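Local coordinates for protein putative Ribokinase II (PDB 3IQ0) that binds ATP and magnesium as a pfkB-family carbohydrate kinase and probably transfers the terminal phosphate to a ribose-like sugar, at residues E224-R229 / A234-A239. Residues are numbered along the deposited sequence; the frame is centred on the assembly and turned at random.
Sequences EVIVKR and ASYYSA. With ATP (adenosine-5'-triphosphate), chain G.
Val225 and Val227 face Tyr237 and Ser235 as the hydrogen-bonded pairs of an antiparallel beta hairpin, and both valines are bonded in both directions: Val225 N gives to Tyr237 O (3.0 Å) and Tyr237 N returns to Val225 O; Ser235 N gives to Val227 O (2.8 Å) and Val227 N returns to Ser235 O. On the valine side, Arg229 reaches across to strand 234-237. Stretched straight past CG (chi2 178°, chi3 -179°), it brings NE to Ser235 OG (2.8 Å), near the guanidinium plane. NH2 adds weak bonds to Ser235 OG and to Tyr237 OH, whose ring stands 82° to the guanidinium; NH1 pairs with Glu198. Val227 CG1 sits 3.6 Å above one guanidinium face, toward its rim, while CG2 meets the Tyr237 ring edge. On the opposite side, Tyr236 OH donates to the anti lone pair of Glu224 OE2 (2.6 Å), also held by Arg270. Lys228 NZ hydrogen-bonds to ATP O2B (3.0 Å) and Met195 O and salt-bridges Asp167; with Arg229 it lines the ATP pocket. Helix 210-220 packs against Val225 and Tyr237, helices 258-271 and 276-290 contact Ile226, and the hairpin extends the ribokinase-like central sheet between strands 193-194 and 242-245.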
loop_
_atom_site.group_PDB
_atom_site.type_symbol
_atom_site.label_atom_id
_atom_site.label_comp_id
_atom_site.label_asym_id
_atom_site.label_seq_id
_atom_site.Cartn_x
_atom_site.Cartn_y
_atom_site.Cartn_z
ATOM N N GLU B 224 19.638 -32.303 -5.355
ATOM C CA GLU B 224 20.673 -31.329 -5.038
ATOM C C GLU B 224 20.222 -30.347 -3.979
ATOM O O GLU B 224 19.100 -29.850 -4.008
ATOM C CB GLU B 224 21.075 -30.557 -6.295
ATOM C CG GLU B 224 21.757 -31.409 -7.351
ATOM C CD GLU B 224 21.886 -30.698 -8.681
ATOM O OE1 GLU B 224 20.852 -30.443 -9.322
ATOM O OE2 GLU B 224 23.020 -30.389 -9.088
ATOM N N VAL B 225 21.115 -30.078 -3.039
ATOM C CA VAL B 225 20.851 -29.133 -1.968
ATOM C C VAL B 225 21.974 -28.110 -2.012
ATOM O O VAL B 225 23.140 -28.448 -1.782
ATOM C CB VAL B 225 20.852 -29.826 -0.592
ATOM C CG1 VAL B 225 20.624 -28.799 0.517
ATOM C CG2 VAL B 225 19.775 -30.897 -0.560
ATOM N N ILE B 226 21.629 -26.873 -2.351
ATOM C CA ILE B 226 22.619 -25.806 -2.408
ATOM C C ILE B 226 22.400 -24.885 -1.216
ATOM O O ILE B 226 21.389 -24.187 -1.138
ATOM C CB ILE B 226 22.512 -24.980 -3.715
ATOM C CG1 ILE B 226 22.885 -25.834 -4.924
ATOM C CG2 ILE B 226 23.451 -23.795 -3.655
ATOM C CD1 ILE B 226 21.815 -26.794 -5.368
ATOM N N VAL B 227 23.348 -24.891 -0.281
ATOM C CA VAL B 227 23.227 -24.058 0.907
ATOM C C VAL B 227 23.994 -22.753 0.805
ATOM O O VAL B 227 25.208 -22.739 0.591
ATOM C CB VAL B 227 23.696 -24.806 2.170
ATOM C CG1 VAL B 227 23.696 -23.863 3.362
ATOM C CG2 VAL B 227 22.770 -25.984 2.440
ATOM N N LYS B 228 23.260 -21.659 0.956
ATOM C CA LYS B 228 23.824 -20.316 0.910
ATOM C C LYS B 228 24.259 -19.944 2.325
ATOM O O LYS B 228 23.495 -20.105 3.274
ATOM C CB LYS B 228 22.762 -19.344 0.390
ATOM C CG LYS B 228 22.415 -19.567 -1.074
ATOM C CD LYS B 228 21.057 -18.996 -1.425
ATOM C CE LYS B 228 19.947 -19.805 -0.785
ATOM N NZ LYS B 228 18.603 -19.257 -1.103
ATOM N N ARG B 229 25.485 -19.452 2.466
ATOM C CA ARG B 229 26.012 -19.108 3.782
ATOM C C ARG B 229 26.393 -17.644 3.956
ATOM O O ARG B 229 27.398 -17.335 4.589
ATOM C CB ARG B 229 27.229 -19.987 4.094
ATOM C CG ARG B 229 26.971 -21.481 3.991
ATOM C CD ARG B 229 28.234 -22.285 4.278
ATOM N NE ARG B 229 28.001 -23.724 4.166
ATOM C CZ ARG B 229 27.143 -24.406 4.919
ATOM N NH1 ARG B 229 26.426 -23.786 5.853
ATOM N NH2 ARG B 229 26.992 -25.712 4.733
ATOM N N ALA B 234 29.159 -20.718 0.064
ATOM C CA ALA B 234 28.024 -21.611 -0.120
ATOM C C ALA B 234 28.514 -23.039 -0.279
ATOM O O ALA B 234 29.669 -23.269 -0.623
ATOM C CB ALA B 234 27.220 -21.196 -1.347
ATOM N N SER B 235 27.625 -23.992 -0.036
ATOM C CA SER B 235 27.968 -25.402 -0.148
ATOM C C SER B 235 27.010 -26.152 -1.070
ATOM O O SER B 235 25.834 -25.802 -1.185
ATOM C CB SER B 235 27.954 -26.056 1.237
ATOM O OG SER B 235 28.858 -25.410 2.116
ATOM N N TYR B 236 27.531 -27.184 -1.726
ATOM C CA TYR B 236 26.743 -28.014 -2.631
ATOM C C TYR B 236 26.710 -29.423 -2.055
ATOM O O TYR B 236 27.729 -29.921 -1.567
ATOM C CB TYR B 236 27.389 -28.056 -4.017
ATOM C CG TYR B 236 26.703 -28.996 -4.991
ATOM C CD1 TYR B 236 25.660 -28.551 -5.805
ATOM C CD2 TYR B 236 27.096 -30.329 -5.095
ATOM C CE1 TYR B 236 25.028 -29.412 -6.702
ATOM C CE2 TYR B 236 26.471 -31.197 -5.984
ATOM C CZ TYR B 236 25.441 -30.733 -6.784
ATOM O OH TYR B 236 24.834 -31.583 -7.674
ATOM N N TYR B 237 25.548 -30.063 -2.119
ATOM C CA TYR B 237 25.393 -31.418 -1.599
ATOM C C TYR B 237 24.555 -32.299 -2.516
ATOM O O TYR B 237 23.449 -31.929 -2.904
ATOM C CB TYR B 237 24.720 -31.391 -0.223
ATOM C CG TYR B 237 25.445 -30.585 0.823
ATOM C CD1 TYR B 237 26.595 -31.074 1.438
ATOM C CD2 TYR B 237 24.974 -29.331 1.208
ATOM C CE1 TYR B 237 27.260 -30.333 2.413
ATOM C CE2 TYR B 237 25.629 -28.582 2.179
ATOM C CZ TYR B 237 26.769 -29.087 2.777
ATOM O OH TYR B 237 27.410 -28.346 3.738
ATOM N N SER B 238 25.090 -33.466 -2.851
ATOM C CA SER B 238 24.380 -34.436 -3.680
ATOM C C SER B 238 24.726 -35.805 -3.105
ATOM O O SER B 238 25.655 -35.925 -2.308
ATOM C CB SER B 238 24.823 -34.353 -5.145
ATOM O OG SER B 238 26.175 -34.745 -5.297
ATOM N N ALA B 239 23.984 -36.834 -3.495
ATOM C CA ALA B 239 24.258 -38.167 -2.982
ATOM C C ALA B 239 25.669 -38.614 -3.357
ATOM O O ALA B 239 26.301 -39.382 -2.631
ATOM C CB ALA B 239 23.239 -39.157 -3.528
HETATM P PG ATP G . 17.257 -14.277 1.128
HETATM O O1G ATP G . 17.359 -12.827 0.738
HETATM O O2G ATP G . 16.225 -14.502 2.204
HETATM O O3G ATP G . 16.916 -15.137 -0.089
HETATM P PB ATP G . 19.645 -15.955 1.598
HETATM O O1B ATP G . 20.121 -16.336 2.966
HETATM O O2B ATP G . 18.915 -16.933 0.744
HETATM O O3B ATP G . 18.712 -14.646 1.704
HETATM P PA ATP G . 22.291 -14.879 1.487
HETATM O O1A ATP G . 22.087 -13.486 2.040
HETATM O O2A ATP G . 22.814 -15.963 2.350
HETATM O O3A ATP G . 20.896 -15.389 0.817
HETATM O "O5'" ATP G . 23.051 -15.177 -0.123
HETATM C "C5'" ATP G . 23.278 -15.250 -1.458
HETATM C "C4'" ATP G . 24.653 -15.840 -1.639
HETATM O "O4'" ATP G . 25.225 -14.559 -1.930
HETATM C "C3'" ATP G . 25.553 -16.262 -0.425
HETATM O "O3'" ATP G . 25.537 -17.645 -0.116
HETATM C "C2'" ATP G . 26.856 -15.719 -0.819
HETATM O "O2'" ATP G . 27.536 -16.623 -1.699
HETATM C "C1'" ATP G . 26.541 -14.397 -1.448
HETATM N N9 ATP G . 26.582 -13.276 -0.423
HETATM C C8 ATP G . 25.555 -12.735 0.344
HETATM N N7 ATP G . 25.987 -11.749 1.145
HETATM C C5 ATP G . 27.293 -11.610 0.921
HETATM C C6 ATP G . 28.413 -10.750 1.433
HETATM N N6 ATP G . 28.145 -9.822 2.352
HETATM N N1 ATP G . 29.716 -10.931 0.919
HETATM C C2 ATP G . 30.041 -11.889 -0.045
HETATM N N3 ATP G . 29.042 -12.723 -0.555
HETATM C C4 ATP G . 27.702 -12.629 -0.112
#